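DNA polymerase (Bacillus phage phi29, PDB 2PY5) replicates the viral DNA by protein-primed, strand-displacing synthesis with high processivity and fidelity, and proofreads through a 3'-5' exonuclease. Local coordinates at residues I452-T457 with K498-D503; S459-G464 with A492-Q497; N251-A256 with A435-T440; G228-L233 with T440-A445. The protein carries 2 engineered substitutions. One frame throughout, in Å; residues are numbered along the deposited sequence.

Overall arrangement
Contacts 1 to 3 lie wholly in the polymerization region, and contact 4 straddles its boundary at 229/230. Contacts 1, 2 and 4 reach the curled antiparallel sheet; contact 3 packs two helices next to it. Contacts 1 and 2 are almost superimposed, centres about 3 Å apart: side chains of hairpin 452-463 meet those of strands 491-496 and 499-509, and along the chain contact 2 is nested inside contact 1. Contacts 3 and 4, centres about 10 Å apart, share T440 and helix 427-447; contact 3 is nested in the loop closed by contact 4, and both close before contact 1 opens. Strand 231-233, used by contact 4, lies beside 452-456. Metal-binding, nucleotide-binding and DNA-binding residues are thereby set on one framework.

Contact 1: I452-T457 with K498-D503; sequences IIYCDT and KTYIQD. With EDO (1,2-ethanediol), chain U.
Y454 and K498 carry most of this contact, the hydroxyl of the first meeting the backbone of the second. Y454 turns its ring away from its own amide nitrogen (chi1 178°) and reaches across to accept the amide of K498: K498 N lies 2.8 Å from Y454 OH, near the ring plane and at its edge, on a bent path (137°). K498 then runs out extended and turns only at its last torsion, which brings the ammonium to D456. K498 NZ sits 3.0 Å from D456 OD2, approaching on the syn side and 27° out of the carboxylate plane; the second bond, to OD1, is weak. A water joins the same two groups, 2.7 Å from D456 OD2. D456, a residue of the catalytic magnesium site, has its OD1 hydrogen-bonded to T231, and partners at both oxygens should restrain the carboxylate. Y500 meets Y454 obliquely, Y500 CE2 lying 3.8 Å from Y454 CE2. K498 and Y500 are probably involved in binding template-primer DNA, and the K498 side chain packs on a guanine base. Around them, strand 231-233 flanks strand 452-456 and touches K498, H461 of strand 459-463 meets both tyrosine rings edge-to-face, and strand 523-530 brings K529 to Y500.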
# COMPACT_ATOMS: atom_id res chain seq x y z
N ILE F 452 -21.30 -9.15 15.76
CA ILE F 452 -20.34 -8.40 14.94
C ILE F 452 -20.15 -6.97 15.44
O ILE F 452 -21.11 -6.21 15.60
CB ILE F 452 -20.72 -8.41 13.44
CG1 ILE F 452 -19.58 -7.87 12.58
CG2 ILE F 452 -22.03 -7.60 13.18
CD1 ILE F 452 -18.32 -8.75 12.57
N ILE F 453 -18.88 -6.63 15.68
CA ILE F 453 -18.48 -5.28 16.07
C ILE F 453 -17.95 -4.49 14.87
O ILE F 453 -18.37 -3.35 14.62
CB ILE F 453 -17.36 -5.30 17.14
CG1 ILE F 453 -17.77 -6.06 18.39
CG2 ILE F 453 -16.95 -3.85 17.53
CD1 ILE F 453 -16.55 -6.42 19.31
N TYR F 454 -17.02 -5.11 14.14
CA TYR F 454 -16.14 -4.38 13.23
C TYR F 454 -15.55 -5.32 12.20
O TYR F 454 -15.21 -6.44 12.53
CB TYR F 454 -15.02 -3.76 14.07
CG TYR F 454 -13.95 -2.99 13.33
CD1 TYR F 454 -14.22 -1.77 12.75
CD2 TYR F 454 -12.67 -3.51 13.18
CE1 TYR F 454 -13.25 -1.06 12.06
CE2 TYR F 454 -11.68 -2.79 12.51
CZ TYR F 454 -11.97 -1.58 11.95
OH TYR F 454 -11.00 -0.86 11.26
N CYS F 455 -15.43 -4.84 10.97
CA CYS F 455 -14.71 -5.55 9.91
C CYS F 455 -13.64 -4.64 9.35
O CYS F 455 -13.87 -3.44 9.17
CB CYS F 455 -15.64 -5.88 8.75
SG CYS F 455 -17.05 -6.93 9.19
N ASP F 456 -12.49 -5.21 9.02
CA ASP F 456 -11.51 -4.50 8.22
C ASP F 456 -10.78 -5.42 7.26
O ASP F 456 -9.78 -6.05 7.63
CB ASP F 456 -10.48 -3.76 9.06
CG ASP F 456 -9.53 -2.91 8.20
OD1 ASP F 456 -9.82 -2.74 6.98
OD2 ASP F 456 -8.50 -2.42 8.71
N THR F 457 -11.32 -5.49 6.05
CA THR F 457 -10.69 -6.12 4.89
C THR F 457 -10.66 -7.62 4.98
O THR F 457 -11.37 -8.27 4.22
CB THR F 457 -9.29 -5.54 4.58
OG1 THR F 457 -9.41 -4.14 4.39
CG2 THR F 457 -8.71 -6.17 3.30
N LYS F 498 -11.10 1.95 11.42
CA LYS F 498 -9.65 1.99 11.59
C LYS F 498 -9.17 2.73 12.83
O LYS F 498 -8.02 3.13 12.89
CB LYS F 498 -8.97 2.56 10.33
CG LYS F 498 -9.23 1.71 9.10
CD LYS F 498 -8.45 2.17 7.91
CE LYS F 498 -8.74 1.30 6.70
NZ LYS F 498 -8.28 -0.11 6.87
N THR F 499 -10.04 2.89 13.84
CA THR F 499 -9.73 3.67 15.02
C THR F 499 -10.28 2.97 16.27
O THR F 499 -11.44 3.15 16.63
CB THR F 499 -10.31 5.10 14.93
OG1 THR F 499 -9.91 5.69 13.68
CG2 THR F 499 -9.82 5.97 16.07
N TYR F 500 -9.44 2.15 16.90
CA TYR F 500 -9.86 1.38 18.06
C TYR F 500 -8.66 1.01 18.94
O TYR F 500 -7.52 1.10 18.52
CB TYR F 500 -10.61 0.11 17.63
CG TYR F 500 -9.77 -0.91 16.90
CD1 TYR F 500 -9.13 -1.89 17.61
CD2 TYR F 500 -9.63 -0.89 15.52
CE1 TYR F 500 -8.36 -2.84 16.99
CE2 TYR F 500 -8.84 -1.85 14.89
CZ TYR F 500 -8.22 -2.82 15.65
OH TYR F 500 -7.43 -3.82 15.10
N ILE F 501 -8.97 0.61 20.17
CA ILE F 501 -7.98 0.07 21.09
C ILE F 501 -8.51 -1.24 21.65
O ILE F 501 -9.73 -1.46 21.73
CB ILE F 501 -7.62 1.04 22.25
CG1 ILE F 501 -8.86 1.46 23.07
CG2 ILE F 501 -6.93 2.28 21.71
CD1 ILE F 501 -8.57 2.44 24.19
N GLN F 502 -7.58 -2.12 22.02
CA GLN F 502 -7.91 -3.37 22.71
C GLN F 502 -6.90 -3.68 23.78
O GLN F 502 -5.71 -3.37 23.63
CB GLN F 502 -7.90 -4.54 21.72
CG GLN F 502 -8.90 -4.41 20.57
CD GLN F 502 -8.70 -5.46 19.51
OE1 GLN F 502 -7.59 -5.97 19.33
NE2 GLN F 502 -9.76 -5.75 18.76
N ASP F 503 -7.38 -4.28 24.88
CA ASP F 503 -6.54 -4.91 25.91
C ASP F 503 -6.57 -6.41 25.60
O ASP F 503 -7.57 -7.09 25.86
CB ASP F 503 -7.10 -4.69 27.32
CG ASP F 503 -6.60 -3.41 28.00
OD1 ASP F 503 -5.70 -2.74 27.47
OD2 ASP F 503 -7.10 -3.12 29.11
C1 EDO U . -6.42 -5.55 6.84
O1 EDO U . -5.40 -4.90 6.07
C2 EDO U . -5.88 -6.01 8.19
O2 EDO U . -6.89 -5.94 9.22
O HOH W 1 -6.16 -1.60 7.55

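Contact 2: S459-G464 with A492-Q497; sequences SIHLTG and AKYLRQ
H461 meets the end of Y494 at the edge of its imidazole, where the phenol oxygen arrives in the ring plane. H461 ND1 and Y494 OH are 2.7 Å apart on a nearly straight line (167°), and either could be the donor. The two rings touch rim to rim with their planes turned 75° apart, so neither covers the other's face; Y494 CE2 comes within 3.5 Å of H461 ND1. Both side chains leave their strands toward the opposite segment, and the rings meet by their rims. The buried hydroxyl has a second partner, Q502 NE2, so two partners grip the phenol oxygen. Y500 stacks on Y494 and makes an edge-to-face contact with H461, as Y454 also does, completing a tight aromatic cluster. At the far end of the second strand L495 and R496 form a classic beta bulge facing T499; there R496 NH1 donates to L495 O at 2.8 Å, from above the carbonyl plane, and the guanidinium also pairs with E239 and the C-terminal carboxylate of K575. H461 lies on the second arm of the hairpin that carries the YCDTD motif, the arrangement that presents the catalytic aspartates in the palm of B-family DNA polymerases.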
# COMPACT_ATOMS: atom_id res chain seq x y z
N SER F 459 -10.58 -9.12 8.30
CA SER F 459 -10.71 -9.41 9.71
C SER F 459 -12.10 -9.07 10.19
O SER F 459 -12.70 -8.11 9.75
CB SER F 459 -9.69 -8.63 10.52
OG SER F 459 -8.37 -8.94 10.10
N ILE F 460 -12.60 -9.90 11.09
CA ILE F 460 -13.87 -9.62 11.77
C ILE F 460 -13.65 -9.67 13.29
O ILE F 460 -12.95 -10.53 13.81
CB ILE F 460 -15.02 -10.56 11.36
CG1 ILE F 460 -14.73 -12.03 11.69
CG2 ILE F 460 -15.31 -10.38 9.85
CD1 ILE F 460 -15.89 -12.97 11.33
N HIS F 461 -14.26 -8.72 13.98
CA HIS F 461 -14.14 -8.59 15.43
C HIS F 461 -15.52 -8.83 16.01
O HIS F 461 -16.48 -8.17 15.59
CB HIS F 461 -13.70 -7.17 15.80
CG HIS F 461 -12.37 -6.76 15.25
ND1 HIS F 461 -11.54 -5.88 15.93
CD2 HIS F 461 -11.73 -7.06 14.10
CE1 HIS F 461 -10.45 -5.68 15.22
NE2 HIS F 461 -10.53 -6.38 14.10
N LEU F 462 -15.60 -9.73 16.99
CA LEU F 462 -16.87 -10.15 17.61
C LEU F 462 -16.85 -9.90 19.11
O LEU F 462 -15.81 -10.00 19.75
CB LEU F 462 -17.10 -11.65 17.41
CG LEU F 462 -17.06 -12.25 16.00
CD1 LEU F 462 -17.43 -13.73 16.07
CD2 LEU F 462 -17.97 -11.50 15.06
N THR F 463 -18.03 -9.65 19.68
CA THR F 463 -18.19 -9.74 21.13
C THR F 463 -18.11 -11.22 21.56
O THR F 463 -18.34 -12.13 20.76
CB THR F 463 -19.52 -9.15 21.60
OG1 THR F 463 -20.60 -9.85 20.98
CG2 THR F 463 -19.62 -7.66 21.28
N GLY F 464 -17.76 -11.46 22.82
CA GLY F 464 -17.64 -12.83 23.32
C GLY F 464 -16.36 -13.54 22.95
O GLY F 464 -15.61 -13.09 22.08
N ALA F 492 -12.30 -3.36 24.97
CA ALA F 492 -11.98 -2.65 23.74
C ALA F 492 -12.82 -1.38 23.66
O ALA F 492 -13.77 -1.20 24.41
CB ALA F 492 -12.21 -3.54 22.53
N LYS F 493 -12.41 -0.48 22.77
CA LYS F 493 -13.19 0.69 22.44
C LYS F 493 -12.93 1.07 20.98
O LYS F 493 -11.78 1.23 20.56
CB LYS F 493 -12.89 1.86 23.37
CG LYS F 493 -13.82 3.07 23.11
CD LYS F 493 -13.49 4.25 24.00
CE LYS F 493 -14.13 4.17 25.38
NZ LYS F 493 -14.09 5.51 26.04
N TYR F 494 -14.01 1.12 20.21
CA TYR F 494 -13.98 1.42 18.79
C TYR F 494 -14.66 2.77 18.58
O TYR F 494 -15.82 2.96 18.94
CB TYR F 494 -14.73 0.35 17.98
CG TYR F 494 -14.11 -1.03 18.04
CD1 TYR F 494 -14.28 -1.83 19.17
CD2 TYR F 494 -13.38 -1.52 16.98
CE1 TYR F 494 -13.71 -3.13 19.22
CE2 TYR F 494 -12.82 -2.80 17.02
CZ TYR F 494 -12.98 -3.58 18.15
OH TYR F 494 -12.44 -4.84 18.21
N LEU F 495 -13.92 3.72 18.02
CA LEU F 495 -14.45 5.07 17.83
C LEU F 495 -14.95 5.28 16.41
O LEU F 495 -16.01 5.88 16.20
CB LEU F 495 -13.38 6.10 18.15
CG LEU F 495 -12.77 6.06 19.54
CD1 LEU F 495 -11.69 7.12 19.67
CD2 LEU F 495 -13.82 6.22 20.65
N ARG F 496 -14.16 4.83 15.45
CA ARG F 496 -14.42 4.98 14.01
C ARG F 496 -13.81 3.81 13.27
O ARG F 496 -13.04 3.02 13.86
CB ARG F 496 -13.78 6.26 13.48
CG ARG F 496 -14.17 7.54 14.19
CD ARG F 496 -15.55 7.97 13.75
NE ARG F 496 -15.91 9.29 14.26
CZ ARG F 496 -16.59 9.51 15.38
NH1 ARG F 496 -16.99 8.51 16.15
NH2 ARG F 496 -16.87 10.76 15.74
N GLN F 497 -14.09 3.71 11.97
CA GLN F 497 -13.35 2.81 11.09
C GLN F 497 -11.86 3.04 11.32
O GLN F 497 -11.41 4.20 11.42
CB GLN F 497 -13.69 3.05 9.61
CG GLN F 497 -15.09 2.61 9.22
CD GLN F 497 -15.62 3.28 7.95
OE1 GLN F 497 -16.28 2.64 7.13
NE2 GLN F 497 -15.36 4.58 7.80

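Contact 3: N251-A256 with A435-T440; sequences NSLYPA and AWARYT
The Y254 ring has L253 CD2 over one face, 3.9 Å above the plane and shifted toward the rim, while A437 of the long helix 427-447 comes at it obliquely. Y390 stacks on the same ring. The closest touch across the contact is Y254 CE2 to A437 CB, 3.4 Å, a snug fit. L253 meets that methyl as well, its CD2 lying 3.7 Å from A437 CB, so the alanine methyl rests against both L253 and Y254 in the opening turn of helix 253-260. A first torsion of 179° in L253 swings the isobutyl group to A437 and, more loosely, T440. T440 keeps its hydroxyl on its own helix: T440 OG1 is 2.9 Å from W436 O, tilted 30° from the carbonyl plane, while the T440 amide reaches the same oxygen from the opposite face. R261 is a further partner of that hydroxyl. No hydrogen bond joins the two segments, and the direct contact between them is apolar. The packing probably helps position the Y254 ring, together with the Y390 stack, and does not draw on its hydroxyl across this contact. That suits a residue that binds a nucleotide in another structure of this protein and is probably involved in nucleotide selection.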
# COMPACT_ATOMS: atom_id res chain seq x y z
N ASN F 251 -6.53 -16.22 6.56
CA ASN F 251 -5.16 -16.55 6.18
C ASN F 251 -4.95 -16.21 4.72
O ASN F 251 -5.47 -16.91 3.83
CB ASN F 251 -4.89 -18.04 6.45
CG ASN F 251 -5.02 -18.40 7.92
OD1 ASN F 251 -4.47 -17.72 8.79
ND2 ASN F 251 -5.73 -19.49 8.20
N SER F 252 -4.22 -15.12 4.49
CA SER F 252 -3.86 -14.63 3.15
C SER F 252 -5.08 -14.40 2.25
O SER F 252 -5.24 -15.03 1.21
CB SER F 252 -2.85 -15.55 2.50
OG SER F 252 -1.64 -15.56 3.27
N LEU F 253 -5.91 -13.43 2.65
CA LEU F 253 -7.17 -13.13 1.97
C LEU F 253 -7.08 -13.10 0.43
O LEU F 253 -7.82 -13.80 -0.26
CB LEU F 253 -7.72 -11.79 2.47
CG LEU F 253 -9.03 -11.28 1.84
CD1 LEU F 253 -10.19 -12.03 2.40
CD2 LEU F 253 -9.16 -9.78 2.07
N TYR F 254 -6.20 -12.26 -0.10
CA TYR F 254 -6.20 -12.02 -1.55
C TYR F 254 -5.62 -13.20 -2.30
O TYR F 254 -6.29 -13.71 -3.22
CB TYR F 254 -5.52 -10.70 -1.88
CG TYR F 254 -6.37 -9.50 -1.50
CD1 TYR F 254 -5.98 -8.63 -0.50
CD2 TYR F 254 -7.58 -9.24 -2.14
CE1 TYR F 254 -6.79 -7.53 -0.15
CE2 TYR F 254 -8.36 -8.16 -1.81
CZ TYR F 254 -7.97 -7.32 -0.82
OH TYR F 254 -8.76 -6.21 -0.49
N PRO F 255 -4.44 -13.72 -1.89
CA PRO F 255 -4.02 -14.97 -2.52
C PRO F 255 -5.05 -16.10 -2.43
O PRO F 255 -5.17 -16.91 -3.37
CB PRO F 255 -2.74 -15.32 -1.75
CG PRO F 255 -2.18 -14.02 -1.36
CD PRO F 255 -3.42 -13.22 -0.95
N ALA F 256 -5.79 -16.19 -1.32
CA ALA F 256 -6.82 -17.21 -1.19
C ALA F 256 -7.91 -17.05 -2.26
O ALA F 256 -8.35 -18.04 -2.83
CB ALA F 256 -7.44 -17.19 0.20
N ALA F 435 -13.68 -8.15 -5.12
CA ALA F 435 -15.09 -8.47 -4.88
C ALA F 435 -15.24 -9.76 -4.09
O ALA F 435 -15.97 -9.82 -3.12
CB ALA F 435 -15.88 -8.53 -6.20
N TRP F 436 -14.52 -10.80 -4.50
CA TRP F 436 -14.55 -12.03 -3.76
C TRP F 436 -13.99 -11.87 -2.34
O TRP F 436 -14.47 -12.53 -1.42
CB TRP F 436 -13.76 -13.11 -4.52
CG TRP F 436 -14.53 -13.77 -5.64
CD1 TRP F 436 -14.19 -13.82 -6.97
CD2 TRP F 436 -15.72 -14.56 -5.51
NE1 TRP F 436 -15.12 -14.56 -7.67
CE2 TRP F 436 -16.06 -15.04 -6.80
CE3 TRP F 436 -16.53 -14.91 -4.43
CZ2 TRP F 436 -17.18 -15.81 -7.02
CZ3 TRP F 436 -17.63 -15.69 -4.66
CH2 TRP F 436 -17.95 -16.13 -5.95
N ALA F 437 -12.96 -11.03 -2.18
CA ALA F 437 -12.39 -10.77 -0.86
C ALA F 437 -13.46 -10.11 0.04
O ALA F 437 -13.68 -10.54 1.18
CB ALA F 437 -11.21 -9.89 -0.98
N ARG F 438 -14.16 -9.12 -0.50
CA ARG F 438 -15.24 -8.49 0.26
C ARG F 438 -16.32 -9.50 0.62
O ARG F 438 -16.81 -9.53 1.75
CB ARG F 438 -15.87 -7.32 -0.51
CG ARG F 438 -15.00 -6.13 -0.62
CD ARG F 438 -15.77 -4.93 -1.18
NE ARG F 438 -16.14 -5.11 -2.58
CZ ARG F 438 -15.31 -5.00 -3.61
NH1 ARG F 438 -14.04 -4.67 -3.44
NH2 ARG F 438 -15.76 -5.18 -4.84
N TYR F 439 -16.69 -10.33 -0.36
CA TYR F 439 -17.69 -11.36 -0.16
C TYR F 439 -17.30 -12.27 1.01
O TYR F 439 -18.12 -12.61 1.85
CB TYR F 439 -17.85 -12.18 -1.45
CG TYR F 439 -18.79 -13.34 -1.35
CD1 TYR F 439 -20.14 -13.18 -1.59
CD2 TYR F 439 -18.33 -14.60 -0.99
CE1 TYR F 439 -21.01 -14.23 -1.48
CE2 TYR F 439 -19.20 -15.67 -0.87
CZ TYR F 439 -20.54 -15.47 -1.12
OH TYR F 439 -21.44 -16.53 -1.02
N THR F 440 -16.04 -12.68 1.02
CA THR F 440 -15.55 -13.56 2.07
C THR F 440 -15.79 -12.97 3.45
O THR F 440 -16.29 -13.65 4.37
CB THR F 440 -14.08 -13.84 1.90
OG1 THR F 440 -13.87 -14.48 0.62
CG2 THR F 440 -13.56 -14.73 3.03

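Contact 4: G228-L233 with T440-A445; sequences GGFTWL and TTITAA. With EDO (1,2-ethanediol), chain X.
F230 extends its ring opposite its own amide nitrogen (chi1 -179°), and I442 carries CG1 anti to its own carbonyl carbon (chi1 -65°); together these torsions bring the isoleucine methylene over the face of the ring. I442 CG1 stands 3.6 Å above the F230 plane and over the ring centre, only 12° off the normal, which makes a well-centred CH-pi contact. The two side chains cross at about a right angle, and the chain of I442 runs on past the centre so that I442 CD1 lies 3.8 Å from F230 CD1. T441 adds a lighter, oblique touch, its CG2 being 4.3 Å from F230 CD2. All three residues are buried, and no hydrogen bond crosses between the segments. The polar end of T441 looks to T457 instead, whose carbonyl it binds, while the backbone of F230 pairs with the same T457. Y315 meets the phenylalanine ring too, and I299 from a loop packs on F230, W232 and A445, so further groups from other parts of the chain pack against the aromatic. Further round the helix, a 1,2-ethanediol, probably from the crystallisation liquor, donates to the carbonyl T443 O, 2.7 Å from its O2, and also binds E338. Just before F230, G228 offers its carbonyl to R438, one helical turn before I442. G228 and G229 are the paired glycines of the YxGG/A motif between the exonuclease and polymerization domains, and the contact seats F230, just after the motif and just before strand 231-233, on the long palm helix 427-447 of the B-family polymerase fold.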
# COMPACT_ATOMS: atom_id res chain seq x y z
N GLY F 228 -12.03 -1.44 -3.13
CA GLY F 228 -11.06 -2.06 -2.25
C GLY F 228 -11.70 -2.85 -1.12
O GLY F 228 -12.79 -3.41 -1.27
N GLY F 229 -11.05 -2.86 0.02
CA GLY F 229 -11.49 -3.66 1.13
C GLY F 229 -12.74 -3.16 1.83
O GLY F 229 -13.04 -1.96 1.79
N PHE F 230 -13.42 -4.07 2.49
CA PHE F 230 -14.61 -3.76 3.29
C PHE F 230 -14.18 -3.41 4.72
O PHE F 230 -13.68 -4.27 5.47
CB PHE F 230 -15.57 -4.95 3.31
CG PHE F 230 -16.83 -4.69 4.08
CD1 PHE F 230 -17.80 -3.85 3.57
CD2 PHE F 230 -17.02 -5.27 5.32
CE1 PHE F 230 -18.95 -3.58 4.31
CE2 PHE F 230 -18.16 -5.03 6.05
CZ PHE F 230 -19.13 -4.18 5.52
N THR F 231 -14.39 -2.16 5.10
CA THR F 231 -14.06 -1.70 6.45
C THR F 231 -15.29 -1.01 7.02
O THR F 231 -15.76 -0.03 6.46
CB THR F 231 -12.87 -0.69 6.41
OG1 THR F 231 -11.76 -1.28 5.70
CG2 THR F 231 -12.45 -0.30 7.80
N TRP F 232 -15.77 -1.50 8.16
CA TRP F 232 -17.07 -1.10 8.69
C TRP F 232 -17.13 -1.30 10.19
O TRP F 232 -16.78 -2.36 10.70
CB TRP F 232 -18.17 -1.93 8.03
CG TRP F 232 -19.55 -1.76 8.60
CD1 TRP F 232 -20.38 -0.69 8.43
CD2 TRP F 232 -20.25 -2.68 9.43
NE1 TRP F 232 -21.55 -0.90 9.08
CE2 TRP F 232 -21.50 -2.11 9.72
CE3 TRP F 232 -19.94 -3.93 9.97
CZ2 TRP F 232 -22.45 -2.75 10.50
CZ3 TRP F 232 -20.88 -4.56 10.76
CH2 TRP F 232 -22.12 -3.97 11.02
N LEU F 233 -17.61 -0.27 10.89
CA LEU F 233 -17.90 -0.32 12.33
C LEU F 233 -19.40 -0.29 12.55
O LEU F 233 -20.10 0.63 12.09
CB LEU F 233 -17.26 0.87 13.03
CG LEU F 233 -17.49 0.99 14.53
CD1 LEU F 233 -17.06 -0.23 15.30
CD2 LEU F 233 -16.81 2.25 15.08
N THR F 440 -16.04 -12.68 1.02
CA THR F 440 -15.55 -13.56 2.07
C THR F 440 -15.79 -12.97 3.45
O THR F 440 -16.29 -13.65 4.37
CB THR F 440 -14.08 -13.84 1.90
OG1 THR F 440 -13.87 -14.48 0.62
CG2 THR F 440 -13.56 -14.73 3.03
N THR F 441 -15.42 -11.69 3.61
CA THR F 441 -15.51 -11.03 4.90
C THR F 441 -16.96 -10.66 5.28
O THR F 441 -17.40 -10.93 6.40
CB THR F 441 -14.59 -9.82 4.89
OG1 THR F 441 -13.25 -10.31 4.81
CG2 THR F 441 -14.80 -8.91 6.13
N ILE F 442 -17.69 -10.09 4.34
CA ILE F 442 -19.08 -9.69 4.59
C ILE F 442 -19.95 -10.90 4.95
O ILE F 442 -20.78 -10.82 5.87
CB ILE F 442 -19.67 -8.94 3.39
CG1 ILE F 442 -18.92 -7.62 3.20
CG2 ILE F 442 -21.17 -8.72 3.57
CD1 ILE F 442 -19.18 -6.94 1.86
N THR F 443 -19.77 -12.02 4.25
CA THR F 443 -20.62 -13.18 4.51
C THR F 443 -20.35 -13.79 5.90
O THR F 443 -21.30 -14.20 6.58
CB THR F 443 -20.53 -14.25 3.40
OG1 THR F 443 -19.19 -14.71 3.26
CG2 THR F 443 -21.02 -13.68 2.07
N ALA F 444 -19.09 -13.81 6.32
CA ALA F 444 -18.75 -14.31 7.66
C ALA F 444 -19.29 -13.36 8.72
O ALA F 444 -19.89 -13.78 9.68
CB ALA F 444 -17.26 -14.50 7.81
N ALA F 445 -19.09 -12.06 8.52
CA ALA F 445 -19.64 -11.08 9.46
C ALA F 445 -21.16 -11.19 9.59
O ALA F 445 -21.71 -11.12 10.69
CB ALA F 445 -19.26 -9.66 9.03
C1 EDO X . -25.18 -14.21 4.17
O1 EDO X . -26.59 -14.19 4.44
C2 EDO X . -24.56 -15.51 4.64
O2 EDO X . -23.59 -15.30 5.69